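Local coordinates for Tol-Pal system protein TolB (Acinetobacter baumannii, PDB 7MX5) that probably acts in the periplasm as part of the Tol-Pal system, helping the outer membrane invaginate during cell division and keep its integrity, at residues T261-T266 against K270-T275; K251-D256 against Y285-G290. All coordinates share one frame; numbering follows the deposited sequence.

Both contacts belong to the WD40-like propeller part of TolB, with centres about 8 Å apart, and both involve the four-stranded antiparallel sheet made by strands 263-265, 271-276, 283-288 and 294-296. Contact 1 is the hairpin of its first two strands. Contact 2 brings in the third strand and sets its end against the chain leaving strand 249-252, the last strand of the preceding sheet. Along the chain, contact 1 is nested inside the loop closed by contact 2. Backbone pairs F272 with Y287 and F274 with Y285 join the two directly. Contact 1 pairs the first two strands of a blade, and contact 2 adds a small surface junction with the chain arriving from the preceding blade.

Contact 1: T261-T266 against K270-T275; sequences TEARYT and KAFIFT
The carbonyl oxygen of A271 is approached twice by T266. The backbone N of T266 gives it a nearly straight hydrogen bond (2.8 Å, 170° at the hydrogen), and OG1 of T266 sits only 2.6 Å from A271 O. That hydroxyl also reaches D268 OD1 in the turn, so its single proton may serve either acceptor. Its position follows from chi1 of 54°, which puts OG1 between the backbone N and the carbonyl carbon, beside the peptide of A271. At the far end the hydroxyl bond is settled: T261 OG1 donates to T275 O at 2.6 Å, in the carbonyl plane and on a lone pair. Between them, R264 and I273 form a hydrogen-bonded antiparallel pair, R264 N to I273 O and I273 N to R264 O, each 2.9 Å.

This is the hairpin of strands 263-265 and 271-276, the first two strands of a four-stranded propeller blade. Y265 and F272 are a non-hydrogen-bonded pair, their CA atoms only 4.0 Å apart. On their face CD1 of F272 packs on the methyl CB of A263 at 3.6 Å, and strands 227-232 and 239-244 of the preceding blade cover the group through L229 and I240. R264 and I273 turn to the other face, where CB of R264 lies 4.2 Å from CG1 of I273, against L309 of the following blade. E262 and T275 run side by side, and both reach R306: E262 OE2 by a salt bridge to its side chain, T275 OG1 by a hydrogen bond to its backbone N.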
ATOM      1  N   THR A 261       2.949 -11.006 -18.590  1.00 65.49           N
ATOM      2  CA  THR A 261       4.016 -10.522 -17.730  1.00 61.64           C
ATOM      3  C   THR A 261       3.771  -9.068 -17.352  1.00 64.26           C
ATOM      4  O   THR A 261       2.971  -8.364 -17.974  1.00 63.16           O
ATOM      5  CB  THR A 261       5.386 -10.658 -18.407  1.00 61.19           C
ATOM      6  OG1 THR A 261       6.418 -10.284 -17.485  1.00 60.52           O
ATOM      7  CG2 THR A 261       5.460  -9.768 -19.639  1.00 62.83           C
ATOM      8  N   GLU A 262       4.470  -8.631 -16.305  1.00 68.88           N
ATOM      9  CA  GLU A 262       4.417  -7.258 -15.823  1.00 62.90           C
ATOM     10  C   GLU A 262       5.809  -6.845 -15.371  1.00 59.54           C
ATOM     11  O   GLU A 262       6.505  -7.617 -14.707  1.00 58.82           O
ATOM     12  CB  GLU A 262       3.422  -7.093 -14.662  1.00 60.51           C
ATOM     13  CG  GLU A 262       2.067  -7.752 -14.878  1.00 61.57           C
ATOM     14  CD  GLU A 262       2.035  -9.190 -14.395  1.00 65.86           C
ATOM     15  OE1 GLU A 262       3.057  -9.659 -13.851  1.00 58.26           O
ATOM     16  OE2 GLU A 262       0.989  -9.851 -14.567  1.00 64.63           O
ATOM     17  N   ALA A 263       6.209  -5.628 -15.729  1.00 42.46           N
ATOM     18  CA  ALA A 263       7.523  -5.100 -15.393  1.00 34.49           C
ATOM     19  C   ALA A 263       7.401  -4.039 -14.308  1.00 36.94           C
ATOM     20  O   ALA A 263       6.500  -3.196 -14.350  1.00 41.50           O
ATOM     21  CB  ALA A 263       8.209  -4.509 -16.627  1.00 40.03           C
ATOM     22  N   ARG A 264       8.311  -4.086 -13.336  1.00 30.82           N
ATOM     23  CA  ARG A 264       8.316  -3.156 -12.211  1.00 39.93           C
ATOM     24  C   ARG A 264       9.735  -2.656 -11.988  1.00 38.77           C
ATOM     25  O   ARG A 264      10.654  -3.459 -11.800  1.00 35.40           O
ATOM     26  CB  ARG A 264       7.778  -3.821 -10.940  1.00 42.57           C
ATOM     27  CG  ARG A 264       6.389  -4.422 -11.089  1.00 42.02           C
ATOM     28  CD  ARG A 264       5.337  -3.531 -10.452  1.00 42.55           C
ATOM     29  NE  ARG A 264       3.983  -3.988 -10.745  1.00 51.62           N
ATOM     30  CZ  ARG A 264       2.982  -3.973  -9.876  1.00 57.34           C
ATOM     31  NH1 ARG A 264       3.148  -3.536  -8.638  1.00 46.39           N
ATOM     32  NH2 ARG A 264       1.784  -4.405 -10.258  1.00 54.32           N
ATOM     33  N   TYR A 265       9.906  -1.335 -11.999  1.00 37.33           N
ATOM     34  CA  TYR A 265      11.226  -0.743 -11.824  1.00 35.58           C
ATOM     35  C   TYR A 265      11.782  -1.033 -10.436  1.00 36.38           C
ATOM     36  O   TYR A 265      11.043  -1.077  -9.448  1.00 34.86           O
ATOM     37  CB  TYR A 265      11.165   0.771 -12.025  1.00 35.61           C
ATOM     38  CG  TYR A 265      11.046   1.231 -13.457  1.00 48.45           C
ATOM     39  CD1 TYR A 265      12.162   1.306 -14.280  1.00 49.72           C
ATOM     40  CD2 TYR A 265       9.822   1.625 -13.978  1.00 38.24           C
ATOM     41  CE1 TYR A 265      12.056   1.738 -15.589  1.00 53.57           C
ATOM     42  CE2 TYR A 265       9.706   2.065 -15.281  1.00 39.83           C
ATOM     43  CZ  TYR A 265      10.826   2.121 -16.081  1.00 50.18           C
ATOM     44  OH  TYR A 265      10.711   2.556 -17.382  1.00 56.00           O
ATOM     45  N   THR A 266      13.096  -1.221 -10.364  1.00 31.45           N
ATOM     46  CA  THR A 266      13.753  -1.206  -9.066  1.00 36.32           C
ATOM     47  C   THR A 266      13.880   0.238  -8.579  1.00 36.39           C
ATOM     48  O   THR A 266      14.109   1.144  -9.385  1.00 32.35           O
ATOM     49  CB  THR A 266      15.136  -1.853  -9.148  1.00 37.08           C
ATOM     50  OG1 THR A 266      15.897  -1.231 -10.189  1.00 36.15           O
ATOM     51  CG2 THR A 266      15.014  -3.343  -9.436  1.00 35.79           C
ATOM     52  N   LYS A 270      18.260   1.250 -11.566  1.00 40.40           N
ATOM     53  CA  LYS A 270      19.260   0.471 -12.282  1.00 38.32           C
ATOM     54  C   LYS A 270      18.658  -0.655 -13.110  1.00 40.66           C
ATOM     55  O   LYS A 270      19.290  -1.102 -14.073  1.00 35.88           O
ATOM     56  CB  LYS A 270      20.275  -0.120 -11.300  1.00 39.48           C
ATOM     57  CG  LYS A 270      20.993   0.902 -10.435  1.00 47.63           C
ATOM     58  CD  LYS A 270      22.465   0.550 -10.293  1.00 49.91           C
ATOM     59  CE  LYS A 270      22.908   0.594  -8.841  1.00 54.98           C
ATOM     60  NZ  LYS A 270      23.678  -0.624  -8.462  1.00 57.67           N
ATOM     61  N   ALA A 271      17.463  -1.123 -12.765  1.00 38.42           N
ATOM     62  CA  ALA A 271      16.926  -2.331 -13.375  1.00 39.21           C
ATOM     63  C   ALA A 271      15.417  -2.363 -13.180  1.00 40.97           C
ATOM     64  O   ALA A 271      14.823  -1.456 -12.592  1.00 35.13           O
ATOM     65  CB  ALA A 271      17.587  -3.576 -12.777  1.00 37.21           C
ATOM     66  N   PHE A 272      14.799  -3.424 -13.695  1.00 38.35           N
ATOM     67  CA  PHE A 272      13.409  -3.739 -13.406  1.00 41.56           C
ATOM     68  C   PHE A 272      13.254  -5.252 -13.348  1.00 36.77           C
ATOM     69  O   PHE A 272      14.050  -6.002 -13.919  1.00 31.33           O
ATOM     70  CB  PHE A 272      12.445  -3.127 -14.440  1.00 46.53           C
ATOM     71  CG  PHE A 272      12.520  -3.754 -15.810  1.00 39.77           C
ATOM     72  CD1 PHE A 272      11.765  -4.875 -16.124  1.00 40.25           C
ATOM     73  CD2 PHE A 272      13.314  -3.195 -16.797  1.00 42.74           C
ATOM     74  CE1 PHE A 272      11.825  -5.442 -17.383  1.00 34.23           C
ATOM     75  CE2 PHE A 272      13.373  -3.755 -18.059  1.00 39.94           C
ATOM     76  CZ  PHE A 272      12.631  -4.880 -18.352  1.00 29.08           C
ATOM     77  N   ILE A 273      12.219  -5.696 -12.643  1.00 28.44           N
ATOM     78  CA  ILE A 273      11.917  -7.113 -12.514  1.00 28.71           C
ATOM     79  C   ILE A 273      10.664  -7.423 -13.321  1.00 44.32           C
ATOM     80  O   ILE A 273       9.854  -6.544 -13.630  1.00 35.03           O
ATOM     81  CB  ILE A 273      11.749  -7.543 -11.042  1.00 33.22           C
ATOM     82  CG1 ILE A 273      10.468  -6.953 -10.453  1.00 33.44           C
ATOM     83  CG2 ILE A 273      12.961  -7.124 -10.223  1.00 21.99           C
ATOM     84  CD1 ILE A 273      10.065  -7.574  -9.136  1.00 33.25           C
ATOM     85  N   PHE A 274      10.508  -8.701 -13.663  1.00 34.56           N
ATOM     86  CA  PHE A 274       9.398  -9.125 -14.506  1.00 34.18           C
ATOM     87  C   PHE A 274       9.230 -10.632 -14.392  1.00 38.54           C
ATOM     88  O   PHE A 274      10.144 -11.352 -13.981  1.00 29.48           O
ATOM     89  CB  PHE A 274       9.614  -8.717 -15.969  1.00 36.26           C
ATOM     90  CG  PHE A 274      10.806  -9.368 -16.612  1.00 41.25           C
ATOM     91  CD1 PHE A 274      12.094  -8.955 -16.305  1.00 37.90           C
ATOM     92  CD2 PHE A 274      10.638 -10.399 -17.520  1.00 42.16           C
ATOM     93  CE1 PHE A 274      13.189  -9.555 -16.893  1.00 40.07           C
ATOM     94  CE2 PHE A 274      11.730 -11.004 -18.109  1.00 37.62           C
ATOM     95  CZ  PHE A 274      13.007 -10.581 -17.795  1.00 35.67           C
ATOM     96  N   THR A 275       8.040 -11.096 -14.765  1.00 34.16           N
ATOM     97  CA  THR A 275       7.720 -12.517 -14.780  1.00 36.32           C
ATOM     98  C   THR A 275       8.024 -13.099 -16.153  1.00 37.05           C
ATOM     99  O   THR A 275       7.833 -12.435 -17.177  1.00 31.70           O
ATOM    100  CB  THR A 275       6.248 -12.738 -14.424  1.00 44.66           C
ATOM    101  OG1 THR A 275       5.990 -12.217 -13.114  1.00 35.18           O
ATOM    102  CG2 THR A 275       5.894 -14.218 -14.458  1.00 37.94           C
TER

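Contact 2: K251-D256 against Y285-G290; sequences KRMTND and YRYDFG
M253 sets its terminal methyl against two aromatic rings, and this is the tight part of the contact. CE meets CE1 of F289 at 3.4 Å, coming in edge-on to that ring. The same methyl lies 3.9 Å from CE2 of Y287, and the M253 side chain crosses both aromatic side chains at about a right angle. Bends at chi2 (-92°) and chi3 (-86°) fold the methionine back on itself and bring the methyl, rather than the sulfur, to the rings. F272 also meets both rings and touches M253, so the cluster continues into the seam between the two blades.

Y287 extends toward 251-256 with CG anti to the backbone N (chi1 178°). Its ring is touched at two para-related carbons, CE2 by M253 and CD1 by T254, whose OG1 stands 3.9 Å away.

Elsewhere the approach is loose. No hydrogen bond spans the two segments, the nearest pair of CA atoms, T254 and Y287, is 8.1 Å apart, and all four touching residues are partly exposed. R252 NH2 donates to T254 O at 2.8 Å, holding the turn that carries T254, and N255 OD1 is taken up by S276 OG. V294, in the last strand of the blade, touches both T254 and Y287. Neighbouring blades of a beta-propeller are separate sheets that meet through side chains, and this junction, where the chain passes from the outer strand of one to the next, is of that kind.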
ATOM      1  N   LYS A 251      10.175   1.308 -27.411  1.00 92.27           N
ATOM      2  CA  LYS A 251      11.012   0.257 -27.980  1.00 99.51           C
ATOM      3  C   LYS A 251      11.126  -0.874 -26.967  1.00 83.28           C
ATOM      4  O   LYS A 251      11.180  -0.630 -25.759  1.00 76.44           O
ATOM      5  CB  LYS A 251      12.396   0.784 -28.376  1.00107.50           C
ATOM      6  CG  LYS A 251      12.742   0.532 -29.842  1.00115.67           C
ATOM      7  CD  LYS A 251      12.759  -0.958 -30.159  1.00101.29           C
ATOM      8  CE  LYS A 251      11.626  -1.355 -31.099  1.00 96.13           C
ATOM      9  NZ  LYS A 251      12.122  -1.983 -32.354  1.00 99.18           N
ATOM     10  N   ARG A 252      11.175  -2.104 -27.471  1.00 72.57           N
ATOM     11  CA  ARG A 252      10.935  -3.297 -26.672  1.00 73.31           C
ATOM     12  C   ARG A 252      12.200  -3.791 -25.975  1.00 70.59           C
ATOM     13  O   ARG A 252      13.324  -3.429 -26.331  1.00 67.72           O
ATOM     14  CB  ARG A 252      10.353  -4.405 -27.547  1.00 71.40           C
ATOM     15  CG  ARG A 252      11.302  -4.989 -28.564  1.00 69.07           C
ATOM     16  CD  ARG A 252      10.889  -6.409 -28.879  1.00 72.68           C
ATOM     17  NE  ARG A 252      11.296  -7.324 -27.823  1.00 81.43           N
ATOM     18  CZ  ARG A 252      12.328  -8.151 -27.910  1.00 83.60           C
ATOM     19  NH1 ARG A 252      13.064  -8.224 -29.007  1.00 78.46           N
ATOM     20  NH2 ARG A 252      12.628  -8.926 -26.871  1.00 83.86           N
ATOM     21  N   MET A 253      11.992  -4.645 -24.968  1.00 67.51           N
ATOM     22  CA  MET A 253      13.089  -5.106 -24.127  1.00 68.72           C
ATOM     23  C   MET A 253      13.183  -6.627 -24.010  1.00 71.71           C
ATOM     24  O   MET A 253      14.209  -7.201 -24.386  1.00 83.26           O
ATOM     25  CB  MET A 253      12.989  -4.480 -22.733  1.00 65.29           C
ATOM     26  CG  MET A 253      12.391  -3.083 -22.720  1.00 71.93           C
ATOM     27  SD  MET A 253      13.671  -1.817 -22.829  1.00 60.51           S
ATOM     28  CE  MET A 253      14.111  -1.650 -21.106  1.00 61.59           C
ATOM     29  N   THR A 254      12.176  -7.283 -23.443  1.00 73.17           N
ATOM     30  CA  THR A 254      12.380  -8.706 -23.190  1.00 79.41           C
ATOM     31  C   THR A 254      11.453  -9.844 -23.610  1.00 88.82           C
ATOM     32  O   THR A 254      11.530 -10.353 -24.728  1.00 97.16           O
ATOM     33  CB  THR A 254      12.675  -8.973 -21.683  1.00 67.36           C
ATOM     34  OG1 THR A 254      13.049  -7.764 -21.006  1.00 70.35           O
ATOM     35  CG2 THR A 254      13.790  -9.998 -21.532  1.00 64.87           C
ATOM     36  N   ASN A 255      10.582 -10.229 -22.686  1.00 76.68           N
ATOM     37  CA  ASN A 255       9.806 -11.453 -22.838  1.00 85.48           C
ATOM     38  C   ASN A 255       8.752 -11.904 -23.835  1.00 87.12           C
ATOM     39  O   ASN A 255       7.605 -11.506 -23.779  1.00 85.41           O
ATOM     40  CB  ASN A 255       9.417 -11.971 -21.484  1.00 77.21           C
ATOM     41  CG  ASN A 255      10.224 -13.152 -21.114  1.00 73.39           C
ATOM     42  OD1 ASN A 255       9.701 -14.179 -20.740  1.00 71.18           O
ATOM     43  ND2 ASN A 255      11.510 -13.037 -21.292  1.00 70.65           N
ATOM     44  N   ASP A 256       9.167 -12.792 -24.731  1.00 85.32           N
ATOM     45  CA  ASP A 256       8.193 -13.419 -25.609  1.00 89.00           C
ATOM     46  C   ASP A 256       8.042 -14.875 -25.170  1.00 95.06           C
ATOM     47  O   ASP A 256       8.420 -15.806 -25.883  1.00 90.55           O
ATOM     48  CB  ASP A 256       8.677 -13.304 -27.066  1.00 89.55           C
ATOM     49  CG  ASP A 256       7.619 -13.685 -28.083  1.00 96.10           C
ATOM     50  OD1 ASP A 256       6.754 -14.531 -27.776  1.00 96.68           O
ATOM     51  OD2 ASP A 256       7.665 -13.143 -29.207  1.00 98.79           O
ATOM     52  N   TYR A 285      12.495 -12.554 -13.051  1.00 37.60           N
ATOM     53  CA  TYR A 285      13.817 -12.230 -13.559  1.00 33.29           C
ATOM     54  C   TYR A 285      14.095 -10.743 -13.379  1.00 32.77           C
ATOM     55  O   TYR A 285      13.192  -9.943 -13.123  1.00 36.71           O
ATOM     56  CB  TYR A 285      13.946 -12.625 -15.035  1.00 27.17           C
ATOM     57  CG  TYR A 285      13.942 -14.119 -15.273  1.00 37.10           C
ATOM     58  CD1 TYR A 285      12.769 -14.854 -15.169  1.00 34.37           C
ATOM     59  CD2 TYR A 285      15.109 -14.794 -15.606  1.00 36.69           C
ATOM     60  CE1 TYR A 285      12.758 -16.218 -15.389  1.00 45.86           C
ATOM     61  CE2 TYR A 285      15.108 -16.160 -15.825  1.00 31.50           C
ATOM     62  CZ  TYR A 285      13.929 -16.866 -15.715  1.00 42.71           C
ATOM     63  OH  TYR A 285      13.921 -18.225 -15.933  1.00 50.45           O
ATOM     64  N   ARG A 286      15.368 -10.380 -13.515  1.00 32.67           N
ATOM     65  CA  ARG A 286      15.820  -9.002 -13.365  1.00 34.32           C
ATOM     66  C   ARG A 286      16.559  -8.584 -14.627  1.00 39.25           C
ATOM     67  O   ARG A 286      17.579  -9.184 -14.979  1.00 33.16           O
ATOM     68  CB  ARG A 286      16.724  -8.850 -12.138  1.00 31.30           C
ATOM     69  CG  ARG A 286      17.272  -7.444 -11.935  1.00 34.73           C
ATOM     70  CD  ARG A 286      18.437  -7.441 -10.958  1.00 40.33           C
ATOM     71  NE  ARG A 286      18.992  -6.106 -10.764  1.00 42.05           N
ATOM     72  CZ  ARG A 286      20.028  -5.621 -11.435  1.00 46.07           C
ATOM     73  NH1 ARG A 286      20.647  -6.332 -12.362  1.00 44.72           N
ATOM     74  NH2 ARG A 286      20.450  -4.387 -11.172  1.00 48.29           N
ATOM     75  N   TYR A 287      16.047  -7.557 -15.303  1.00 36.49           N
ATOM     76  CA  TYR A 287      16.687  -6.998 -16.487  1.00 41.13           C
ATOM     77  C   TYR A 287      17.526  -5.796 -16.074  1.00 44.07           C
ATOM     78  O   TYR A 287      16.995  -4.824 -15.527  1.00 38.21           O
ATOM     79  CB  TYR A 287      15.654  -6.585 -17.536  1.00 35.37           C
ATOM     80  CG  TYR A 287      16.264  -5.960 -18.774  1.00 37.81           C
ATOM     81  CD1 TYR A 287      16.658  -6.744 -19.849  1.00 40.31           C
ATOM     82  CD2 TYR A 287      16.457  -4.586 -18.863  1.00 43.25           C
ATOM     83  CE1 TYR A 287      17.219  -6.179 -20.979  1.00 42.23           C
ATOM     84  CE2 TYR A 287      17.016  -4.012 -19.987  1.00 43.40           C
ATOM     85  CZ  TYR A 287      17.396  -4.812 -21.043  1.00 52.26           C
ATOM     86  OH  TYR A 287      17.954  -4.243 -22.164  1.00 42.44           O
ATOM     87  N   ASP A 288      18.824  -5.856 -16.355  1.00 35.21           N
ATOM     88  CA  ASP A 288      19.745  -4.776 -16.024  1.00 35.48           C
ATOM     89  C   ASP A 288      19.770  -3.761 -17.162  1.00 44.22           C
ATOM     90  O   ASP A 288      20.043  -4.119 -18.313  1.00 39.01           O
ATOM     91  CB  ASP A 288      21.145  -5.330 -15.764  1.00 37.39           C
ATOM     92  CG  ASP A 288      22.067  -4.311 -15.131  1.00 38.01           C
ATOM     93  OD1 ASP A 288      21.708  -3.759 -14.069  1.00 54.66           O
ATOM     94  OD2 ASP A 288      23.151  -4.057 -15.696  1.00 37.94           O
ATOM     95  N   PHE A 289      19.487  -2.497 -16.840  1.00 35.91           N
ATOM     96  CA  PHE A 289      19.542  -1.448 -17.854  1.00 44.17           C
ATOM     97  C   PHE A 289      20.961  -1.227 -18.361  1.00 34.50           C
ATOM     98  O   PHE A 289      21.153  -0.893 -19.536  1.00 42.69           O
ATOM     99  CB  PHE A 289      18.982  -0.138 -17.299  1.00 49.25           C
ATOM    100  CG  PHE A 289      17.486  -0.115 -17.173  1.00 48.67           C
ATOM    101  CD1 PHE A 289      16.680  -0.397 -18.261  1.00 47.40           C
ATOM    102  CD2 PHE A 289      16.887   0.201 -15.965  1.00 45.61           C
ATOM    103  CE1 PHE A 289      15.302  -0.369 -18.145  1.00 51.71           C
ATOM    104  CE2 PHE A 289      15.510   0.231 -15.843  1.00 50.32           C
ATOM    105  CZ  PHE A 289      14.718  -0.056 -16.935  1.00 48.93           C
ATOM    106  N   GLY A 290      21.959  -1.407 -17.498  1.00 41.91           N
ATOM    107  CA  GLY A 290      23.338  -1.130 -17.847  1.00 47.83           C
ATOM    108  C   GLY A 290      23.882  -1.947 -19.000  1.00 47.79           C
ATOM    109  O   GLY A 290      24.356  -1.385 -19.992  1.00 45.55           O
TER